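Local coordinates for penicillin-binding protein PbpB (Mycobacterium tuberculosis, PDB 6KGW) that synthesises cross-linked peptidoglycan from lipid-linked precursors for the mycobacterial cell wall and binds penicillin, at residues V304-E309 and S324-T329; T316-F321 and L557-T562. All coordinates share one frame; numbering follows the deposited sequence.

Contact 1. Residues V304-E309 and S324-T329; sequences VHDAWE and SSNVGT. With AIX ((2R,4S)-2-[(1R)-1-{[(2R)-2-amino-2-phenylacetyl]amino}-2-oxoethyl]-5,5-dimethyl-1,3-thiazolidine-4-carboxylic acid), chain E.
The Trp308 indole turns one edge to the second segment: CH2 lies 4.1 Å from Ser325 N and CZ3 is close to Ser324 O, both near the ring plane. One indole face carries Asp306 CB, offset toward the rim. The Asp306 carboxylate, also flat, is gripped at both oxygens on their syn sides. Val327 N donates to Asp306 OD1 (2.8 Å, N-H...O 164°), standing 24° out of the carboxylate plane, and Ser325 OG donates to Asp306 OD2 at 2.8 Å. His310 is a further partner of OD2. With its OG anti to the backbone N (chi1 169°), Ser325 also accepts from Gly328 N at 2.8 Å, so one hydroxyl both N-caps helix 326-347 and holds Asp306. The Asn326 amide gives His305 O a weak bond through ND2 (3.3 Å); ND2 also meets AIX O3, though at a doubtfully short length. A water accepts from Ala307 N and donates to Ser324 O. Ser324 OG, held by Lys475 and Lys272, accepts a hydrogen bond from AIX N3 at 3.0 Å. Ser324, Ser325 and Asn326 fit the SxN motif of the penicillin-binding transpeptidase active site, with the ring-opened ampicillin bound alongside.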
ATOM      1  N   VAL A 304      -2.513 -28.264  -0.082  1.00 56.31           N
ATOM      2  CA  VAL A 304      -3.077 -26.926  -0.226  1.00 56.41           C
ATOM      3  C   VAL A 304      -4.513 -27.040  -0.710  1.00 55.62           C
ATOM      4  O   VAL A 304      -4.793 -27.760  -1.677  1.00 54.19           O
ATOM      5  CB  VAL A 304      -2.240 -26.070  -1.185  1.00 55.68           C
ATOM      6  CG1 VAL A 304      -2.675 -24.634  -1.076  1.00 54.81           C
ATOM      7  CG2 VAL A 304      -0.775 -26.223  -0.855  1.00 50.79           C
ATOM      8  N   HIS A 305      -5.416 -26.315  -0.052  1.00 55.56           N
ATOM      9  CA  HIS A 305      -6.843 -26.392  -0.315  1.00 51.28           C
ATOM     10  C   HIS A 305      -7.363 -25.026  -0.751  1.00 55.67           C
ATOM     11  O   HIS A 305      -6.829 -23.985  -0.360  1.00 60.96           O
ATOM     12  CB  HIS A 305      -7.636 -26.928   0.924  1.00 51.33           C
ATOM     13  CG  HIS A 305      -7.325 -26.252   2.241  1.00 73.54           C
ATOM     14  ND1 HIS A 305      -6.040 -25.989   2.682  1.00 81.07           N
ATOM     15  CD2 HIS A 305      -8.148 -25.841   3.241  1.00 71.75           C
ATOM     16  CE1 HIS A 305      -6.088 -25.426   3.879  1.00 78.72           C
ATOM     17  NE2 HIS A 305      -7.355 -25.323   4.241  1.00 77.86           N
ATOM     18  N   ASP A 306      -8.390 -25.034  -1.592  1.00 50.13           N
ATOM     19  CA  ASP A 306      -9.077 -23.801  -1.930  1.00 48.86           C
ATOM     20  C   ASP A 306     -10.104 -23.450  -0.850  1.00 54.78           C
ATOM     21  O   ASP A 306     -10.633 -24.324  -0.163  1.00 61.82           O
ATOM     22  CB  ASP A 306      -9.744 -23.927  -3.297  1.00 49.83           C
ATOM     23  CG  ASP A 306      -8.762 -23.690  -4.454  1.00 50.84           C
ATOM     24  OD1 ASP A 306      -7.616 -23.236  -4.191  1.00 46.70           O
ATOM     25  OD2 ASP A 306      -9.153 -23.928  -5.623  1.00 44.37           O
ATOM     26  N   ALA A 307     -10.371 -22.149  -0.690  1.00 52.85           N
ATOM     27  CA  ALA A 307     -11.266 -21.690   0.375  1.00 54.00           C
ATOM     28  C   ALA A 307     -12.678 -22.253   0.266  1.00 56.17           C
ATOM     29  O   ALA A 307     -13.479 -22.048   1.184  1.00 60.93           O
ATOM     30  CB  ALA A 307     -11.348 -20.167   0.399  1.00 44.77           C
ATOM     31  N   TRP A 308     -13.005 -22.938  -0.822  1.00 56.46           N
ATOM     32  CA  TRP A 308     -14.262 -23.650  -0.959  1.00 51.97           C
ATOM     33  C   TRP A 308     -13.954 -25.048  -1.467  1.00 55.73           C
ATOM     34  O   TRP A 308     -12.971 -25.255  -2.178  1.00 55.52           O
ATOM     35  CB  TRP A 308     -15.227 -22.912  -1.901  1.00 52.00           C
ATOM     36  CG  TRP A 308     -14.768 -22.722  -3.349  1.00 54.23           C
ATOM     37  CD1 TRP A 308     -15.290 -23.331  -4.453  1.00 51.82           C
ATOM     38  CD2 TRP A 308     -13.731 -21.845  -3.834  1.00 51.19           C
ATOM     39  NE1 TRP A 308     -14.642 -22.902  -5.587  1.00 50.14           N
ATOM     40  CE2 TRP A 308     -13.682 -21.991  -5.237  1.00 51.28           C
ATOM     41  CE3 TRP A 308     -12.830 -20.963  -3.218  1.00 51.67           C
ATOM     42  CZ2 TRP A 308     -12.773 -21.282  -6.036  1.00 52.30           C
ATOM     43  CZ3 TRP A 308     -11.920 -20.263  -4.016  1.00 47.32           C
ATOM     44  CH2 TRP A 308     -11.900 -20.430  -5.405  1.00 46.48           C
ATOM     45  N   GLU A 309     -14.758 -26.024  -1.064  1.00 58.14           N
ATOM     46  CA  GLU A 309     -14.580 -27.359  -1.609  1.00 57.30           C
ATOM     47  C   GLU A 309     -15.160 -27.402  -3.021  1.00 55.84           C
ATOM     48  O   GLU A 309     -16.216 -26.819  -3.298  1.00 56.61           O
ATOM     49  CB  GLU A 309     -15.214 -28.428  -0.703  1.00 58.38           C
ATOM     50  CG  GLU A 309     -14.380 -28.789   0.568  1.00 61.94           C
ATOM     51  CD  GLU A 309     -13.336 -29.918   0.368  1.00 73.23           C
ATOM     52  OE1 GLU A 309     -13.622 -30.887  -0.364  1.00 77.99           O
ATOM     53  OE2 GLU A 309     -12.230 -29.856   0.963  1.00 73.15           O
ATOM     54  N   SER A 324      -9.518 -16.420  -6.830  1.00 45.64           N
ATOM     55  CA  SER A 324      -8.456 -16.642  -5.848  1.00 46.72           C
ATOM     56  C   SER A 324      -8.342 -18.123  -5.468  1.00 47.73           C
ATOM     57  O   SER A 324      -8.320 -18.490  -4.293  1.00 47.44           O
ATOM     58  CB  SER A 324      -8.660 -15.756  -4.617  1.00 43.79           C
ATOM     59  OG  SER A 324      -7.429 -15.403  -4.041  1.00 41.66           O
ATOM     60  N   SER A 325      -8.242 -18.980  -6.484  1.00 48.10           N
ATOM     61  CA  SER A 325      -7.906 -20.387  -6.268  1.00 42.72           C
ATOM     62  C   SER A 325      -6.441 -20.536  -5.846  1.00 42.82           C
ATOM     63  O   SER A 325      -5.532 -20.180  -6.604  1.00 45.09           O
ATOM     64  CB  SER A 325      -8.179 -21.184  -7.541  1.00 38.94           C
ATOM     65  OG  SER A 325      -7.639 -22.493  -7.475  1.00 42.32           O
ATOM     66  N   ASN A 326      -6.208 -21.066  -4.639  1.00 41.70           N
ATOM     67  CA  ASN A 326      -4.841 -21.376  -4.224  1.00 44.01           C
ATOM     68  C   ASN A 326      -4.256 -22.496  -5.078  1.00 43.55           C
ATOM     69  O   ASN A 326      -3.125 -22.397  -5.566  1.00 41.94           O
ATOM     70  CB  ASN A 326      -4.803 -21.774  -2.742  1.00 49.95           C
ATOM     71  CG  ASN A 326      -5.105 -20.611  -1.788  1.00 50.96           C
ATOM     72  OD1 ASN A 326      -4.972 -19.435  -2.134  1.00 46.78           O
ATOM     73  ND2 ASN A 326      -5.516 -20.956  -0.565  1.00 53.75           N
ATOM     74  N   VAL A 327      -5.020 -23.577  -5.255  1.00 42.60           N
ATOM     75  CA  VAL A 327      -4.582 -24.702  -6.079  1.00 47.56           C
ATOM     76  C   VAL A 327      -4.221 -24.229  -7.485  1.00 46.98           C
ATOM     77  O   VAL A 327      -3.145 -24.550  -8.018  1.00 39.79           O
ATOM     78  CB  VAL A 327      -5.680 -25.785  -6.097  1.00 48.44           C
ATOM     79  CG1 VAL A 327      -5.328 -26.929  -7.061  1.00 44.66           C
ATOM     80  CG2 VAL A 327      -5.933 -26.292  -4.661  1.00 45.67           C
ATOM     81  N   GLY A 328      -5.109 -23.436  -8.097  1.00 43.84           N
ATOM     82  CA  GLY A 328      -4.823 -22.912  -9.418  1.00 41.01           C
ATOM     83  C   GLY A 328      -3.570 -22.057  -9.455  1.00 43.86           C
ATOM     84  O   GLY A 328      -2.765 -22.162 -10.391  1.00 38.13           O
ATOM     85  N   THR A 329      -3.396 -21.181  -8.450  1.00 44.86           N
ATOM     86  CA  THR A 329      -2.194 -20.348  -8.397  1.00 39.66           C
ATOM     87  C   THR A 329      -0.947 -21.209  -8.328  1.00 40.92           C
ATOM     88  O   THR A 329       0.065 -20.920  -8.974  1.00 41.46           O
ATOM     89  CB  THR A 329      -2.258 -19.413  -7.196  1.00 43.74           C
ATOM     90  OG1 THR A 329      -3.275 -18.423  -7.397  1.00 40.29           O
ATOM     91  CG2 THR A 329      -0.899 -18.737  -6.936  1.00 39.48           C
TER
HETATM   92  C8  AIX E 704      -9.857 -17.700   5.221  1.00 65.66           C
HETATM   93  C5  AIX E 704      -8.006 -18.531   3.918  1.00 57.43           C
HETATM   94  C6  AIX E 704     -10.106 -16.250  -0.167  1.00 48.87           C
HETATM   95  N1  AIX E 704      -6.604 -17.303   1.381  1.00 58.36           N
HETATM   96  C2  AIX E 704      -9.548 -13.791  -0.709  1.00 51.79           C
HETATM   97  N3  AIX E 704      -7.943 -15.578  -1.126  1.00 49.17           N
HETATM   98  C4  AIX E 704      -6.544 -18.461   3.516  1.00 56.01           C
HETATM   99  C1  AIX E 704     -11.073 -16.276  -1.350  1.00 43.54           C
HETATM  100  C3  AIX E 704      -6.367 -18.476   1.987  1.00 59.22           C
HETATM  101  C7  AIX E 704      -8.515 -17.666   4.877  1.00 64.05           C
HETATM  102  C9  AIX E 704     -10.707 -18.597   4.611  1.00 59.44           C
HETATM  103  C10 AIX E 704     -10.211 -19.468   3.663  1.00 57.62           C
HETATM  104  C11 AIX E 704      -8.869 -19.440   3.323  1.00 59.75           C
HETATM  105  C12 AIX E 704      -9.018 -15.135  -0.234  1.00 50.21           C
HETATM  106  C13 AIX E 704      -7.628 -16.976  -0.934  1.00 49.72           C
HETATM  107  C14 AIX E 704      -6.346 -17.034  -0.034  1.00 51.42           C
HETATM  108  C15 AIX E 704      -5.613 -15.668  -0.282  1.00 53.83           C
HETATM  109  C16 AIX E 704     -10.866 -16.162   1.156  1.00 45.51           C
HETATM  110  N2  AIX E 704      -5.753 -19.512   4.185  1.00 62.87           N
HETATM  111  O1  AIX E 704      -9.224 -13.573  -1.943  1.00 52.84           O
HETATM  112  O2  AIX E 704     -10.200 -13.012  -0.017  1.00 57.77           O
HETATM  113  O3  AIX E 704      -6.017 -19.494   1.397  1.00 57.60           O
HETATM  114  O4  AIX E 704      -5.806 -14.709   0.415  1.00 53.59           O
HETATM  115  S1  AIX E 704      -9.096 -17.790  -0.179  1.00 58.52           S
HETATM  116  O   HOH W   1      -8.628 -20.573  -2.472  1.00 49.63           O

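Contact 2. Residues T316-F321 and L557-T562; sequences TTTGVF and LVLQAT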
ATOM      1  N   THR A 316     -10.676 -20.498 -15.977  1.00 42.50           N
ATOM      2  CA  THR A 316      -9.644 -19.868 -16.775  1.00 42.35           C
ATOM      3  C   THR A 316      -8.564 -19.320 -15.846  1.00 41.96           C
ATOM      4  O   THR A 316      -8.777 -19.156 -14.642  1.00 37.40           O
ATOM      5  CB  THR A 316     -10.243 -18.754 -17.636  1.00 42.20           C
ATOM      6  OG1 THR A 316     -10.760 -17.719 -16.786  1.00 40.18           O
ATOM      7  CG2 THR A 316     -11.379 -19.310 -18.495  1.00 38.83           C
ATOM      8  N   THR A 317      -7.377 -19.071 -16.416  1.00 42.41           N
ATOM      9  CA  THR A 317      -6.334 -18.341 -15.695  1.00 37.20           C
ATOM     10  C   THR A 317      -6.891 -17.038 -15.119  1.00 41.91           C
ATOM     11  O   THR A 317      -6.602 -16.680 -13.972  1.00 42.43           O
ATOM     12  CB  THR A 317      -5.145 -18.096 -16.640  1.00 44.29           C
ATOM     13  OG1 THR A 317      -4.453 -19.334 -16.873  1.00 41.55           O
ATOM     14  CG2 THR A 317      -4.146 -17.034 -16.101  1.00 30.88           C
ATOM     15  N   THR A 318      -7.744 -16.341 -15.882  1.00 42.20           N
ATOM     16  CA  THR A 318      -8.463 -15.191 -15.334  1.00 38.31           C
ATOM     17  C   THR A 318      -9.273 -15.565 -14.096  1.00 41.50           C
ATOM     18  O   THR A 318      -9.286 -14.823 -13.106  1.00 40.54           O
ATOM     19  CB  THR A 318      -9.360 -14.586 -16.407  1.00 38.08           C
ATOM     20  OG1 THR A 318      -8.534 -14.045 -17.450  1.00 42.40           O
ATOM     21  CG2 THR A 318     -10.257 -13.494 -15.813  1.00 41.56           C
ATOM     22  N   GLY A 319      -9.938 -16.721 -14.124  1.00 38.53           N
ATOM     23  CA  GLY A 319     -10.716 -17.145 -12.975  1.00 37.33           C
ATOM     24  C   GLY A 319      -9.882 -17.569 -11.787  1.00 38.35           C
ATOM     25  O   GLY A 319     -10.309 -17.409 -10.642  1.00 36.72           O
ATOM     26  N   VAL A 320      -8.696 -18.133 -12.030  1.00 39.12           N
ATOM     27  CA  VAL A 320      -7.838 -18.522 -10.916  1.00 34.35           C
ATOM     28  C   VAL A 320      -7.539 -17.313 -10.041  1.00 41.85           C
ATOM     29  O   VAL A 320      -7.586 -17.398  -8.809  1.00 43.37           O
ATOM     30  CB  VAL A 320      -6.548 -19.187 -11.431  1.00 42.99           C
ATOM     31  CG1 VAL A 320      -5.475 -19.222 -10.337  1.00 42.35           C
ATOM     32  CG2 VAL A 320      -6.839 -20.607 -11.959  1.00 37.66           C
ATOM     33  N   PHE A 321      -7.262 -16.161 -10.655  1.00 34.95           N
ATOM     34  CA  PHE A 321      -6.969 -14.980  -9.852  1.00 39.52           C
ATOM     35  C   PHE A 321      -8.232 -14.220  -9.455  1.00 45.22           C
ATOM     36  O   PHE A 321      -8.280 -13.662  -8.352  1.00 45.13           O
ATOM     37  CB  PHE A 321      -5.992 -14.059 -10.601  1.00 40.29           C
ATOM     38  CG  PHE A 321      -4.701 -14.737 -10.944  1.00 42.65           C
ATOM     39  CD1 PHE A 321      -3.792 -15.081  -9.933  1.00 39.67           C
ATOM     40  CD2 PHE A 321      -4.417 -15.096 -12.248  1.00 38.51           C
ATOM     41  CE1 PHE A 321      -2.617 -15.746 -10.232  1.00 36.42           C
ATOM     42  CE2 PHE A 321      -3.243 -15.768 -12.554  1.00 35.88           C
ATOM     43  CZ  PHE A 321      -2.343 -16.088 -11.541  1.00 38.12           C
ATOM     44  N   LEU A 557     -15.858 -10.786 -18.460  1.00 56.91           N
ATOM     45  CA  LEU A 557     -14.731 -11.698 -18.517  1.00 51.03           C
ATOM     46  C   LEU A 557     -15.160 -13.085 -18.078  1.00 53.61           C
ATOM     47  O   LEU A 557     -16.046 -13.238 -17.233  1.00 53.28           O
ATOM     48  CB  LEU A 557     -13.576 -11.220 -17.636  1.00 43.66           C
ATOM     49  CG  LEU A 557     -13.059  -9.805 -17.879  1.00 54.03           C
ATOM     50  CD1 LEU A 557     -11.973  -9.526 -16.868  1.00 46.16           C
ATOM     51  CD2 LEU A 557     -12.520  -9.634 -19.304  1.00 52.65           C
ATOM     52  N   VAL A 558     -14.513 -14.097 -18.652  1.00 48.27           N
ATOM     53  CA  VAL A 558     -14.825 -15.487 -18.342  1.00 50.61           C
ATOM     54  C   VAL A 558     -13.832 -15.969 -17.289  1.00 51.86           C
ATOM     55  O   VAL A 558     -12.627 -16.084 -17.547  1.00 49.44           O
ATOM     56  CB  VAL A 558     -14.789 -16.372 -19.595  1.00 51.40           C
ATOM     57  CG1 VAL A 558     -15.285 -17.765 -19.272  1.00 43.87           C
ATOM     58  CG2 VAL A 558     -15.617 -15.743 -20.708  1.00 47.27           C
ATOM     59  N   LEU A 559     -14.346 -16.246 -16.091  1.00 50.46           N
ATOM     60  CA  LEU A 559     -13.569 -16.844 -15.013  1.00 47.32           C
ATOM     61  C   LEU A 559     -13.699 -18.350 -14.988  1.00 48.62           C
ATOM     62  O   LEU A 559     -12.758 -19.041 -14.582  1.00 49.12           O
ATOM     63  CB  LEU A 559     -14.011 -16.297 -13.650  1.00 46.06           C
ATOM     64  CG  LEU A 559     -13.755 -14.820 -13.325  1.00 50.55           C
ATOM     65  CD1 LEU A 559     -14.424 -13.860 -14.324  1.00 49.78           C
ATOM     66  CD2 LEU A 559     -14.210 -14.497 -11.906  1.00 46.94           C
ATOM     67  N   GLN A 560     -14.838 -18.852 -15.449  1.00 48.34           N
ATOM     68  CA  GLN A 560     -15.192 -20.260 -15.381  1.00 51.18           C
ATOM     69  C   GLN A 560     -15.697 -20.668 -16.756  1.00 53.99           C
ATOM     70  O   GLN A 560     -16.614 -20.035 -17.290  1.00 53.21           O
ATOM     71  CB  GLN A 560     -16.261 -20.471 -14.316  1.00 48.88           C
ATOM     72  CG  GLN A 560     -16.470 -21.872 -13.863  1.00 50.84           C
ATOM     73  CD  GLN A 560     -17.340 -21.907 -12.622  1.00 57.44           C
ATOM     74  OE1 GLN A 560     -17.132 -21.130 -11.686  1.00 57.88           O
ATOM     75  NE2 GLN A 560     -18.342 -22.778 -12.620  1.00 57.27           N
ATOM     76  N   ALA A 561     -15.078 -21.690 -17.344  1.00 51.40           N
ATOM     77  CA  ALA A 561     -15.502 -22.195 -18.646  1.00 54.59           C
ATOM     78  C   ALA A 561     -16.663 -23.177 -18.491  1.00 53.88           C
ATOM     79  O   ALA A 561     -17.611 -22.912 -17.748  1.00 55.28           O
ATOM     80  CB  ALA A 561     -14.323 -22.858 -19.365  1.00 49.04           C
ATOM     81  N   THR A 562     -16.592 -24.319 -19.171  1.00 58.88           N
ATOM     82  CA  THR A 562     -17.620 -25.362 -19.053  1.00 60.20           C
ATOM     83  C   THR A 562     -16.974 -26.658 -18.573  1.00 61.44           C
ATOM     84  O   THR A 562     -17.501 -27.356 -17.702  1.00 65.88           O
ATOM     85  CB  THR A 562     -18.367 -25.609 -20.403  1.00 61.08           C
ATOM     86  OG1 THR A 562     -19.137 -24.448 -20.757  1.00 68.44           O
ATOM     87  CG2 THR A 562     -19.307 -26.830 -20.316  1.00 59.07           C
TER
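Thr316 faces the C-terminal tail with its backbone N-H and its hydroxyl. Its backbone N donates to Leu559 O at 2.9 Å, a bent bond (N-H...O 142°) that comes from above the carbonyl plane instead of along a lone pair. Its hydroxyl OG1 donates to Val558 O at 2.6 Å, tilted from that carbonyl plane. A chi1 of 64° sets OG1 between the backbone N and the carbonyl carbon, from where it also accepts from Gly319 N (3.0 Å). One hydroxyl thus caps the helix and ties down the tail, while CG2 rests 3.6 Å from the same Val558 O. Two residues further on, Thr318 brings CB and CG2 alongside Val558 O, with CB 3.8 Å away, and Thr318 CG2 only loosely approaches Leu557 CB and Leu559 CD1; Thr318 OG1 bonds instead with Pro287 O. At Gly319, where no side chain intervenes, the tail comes very close. Gly319 CA makes a CA-H...O contact with Leu559 O (3.2 Å, 155° at the hydrogen), and Leu559 CB sits 3.5 Å from the same CA. On the tail, Leu559 N and Gln560 N are both held by Gln458 OE1. This is an N-capped helix start, Thr316 preceding helix 317-323 of the transpeptidase domain, against which the irregular C-terminal tail is laid by its carbonyls.

Overall arrangement
The centres of contacts 1 and 2 are about 13 Å apart, joined by helix 317-323, whose start takes part in contact 2. Its far end is closed by a Schellman motif: Ser325 N meets Val320 O at 2.9 Å and Ser324, with positive phi, is the C-prime residue. Helix 326-347 follows at once, and Val320 CG1 packs 3.4 Å from Thr329 N. Contact 1 lies at the active site: the Ser324 side chain is about 3 Å from that of Ser269, the acyl-ester nucleophile by similarity. Contact 2 stands back, the Leu559 side chain being about 11 Å from AIX; the tail meets the start of the short helix whose other end leads into the site.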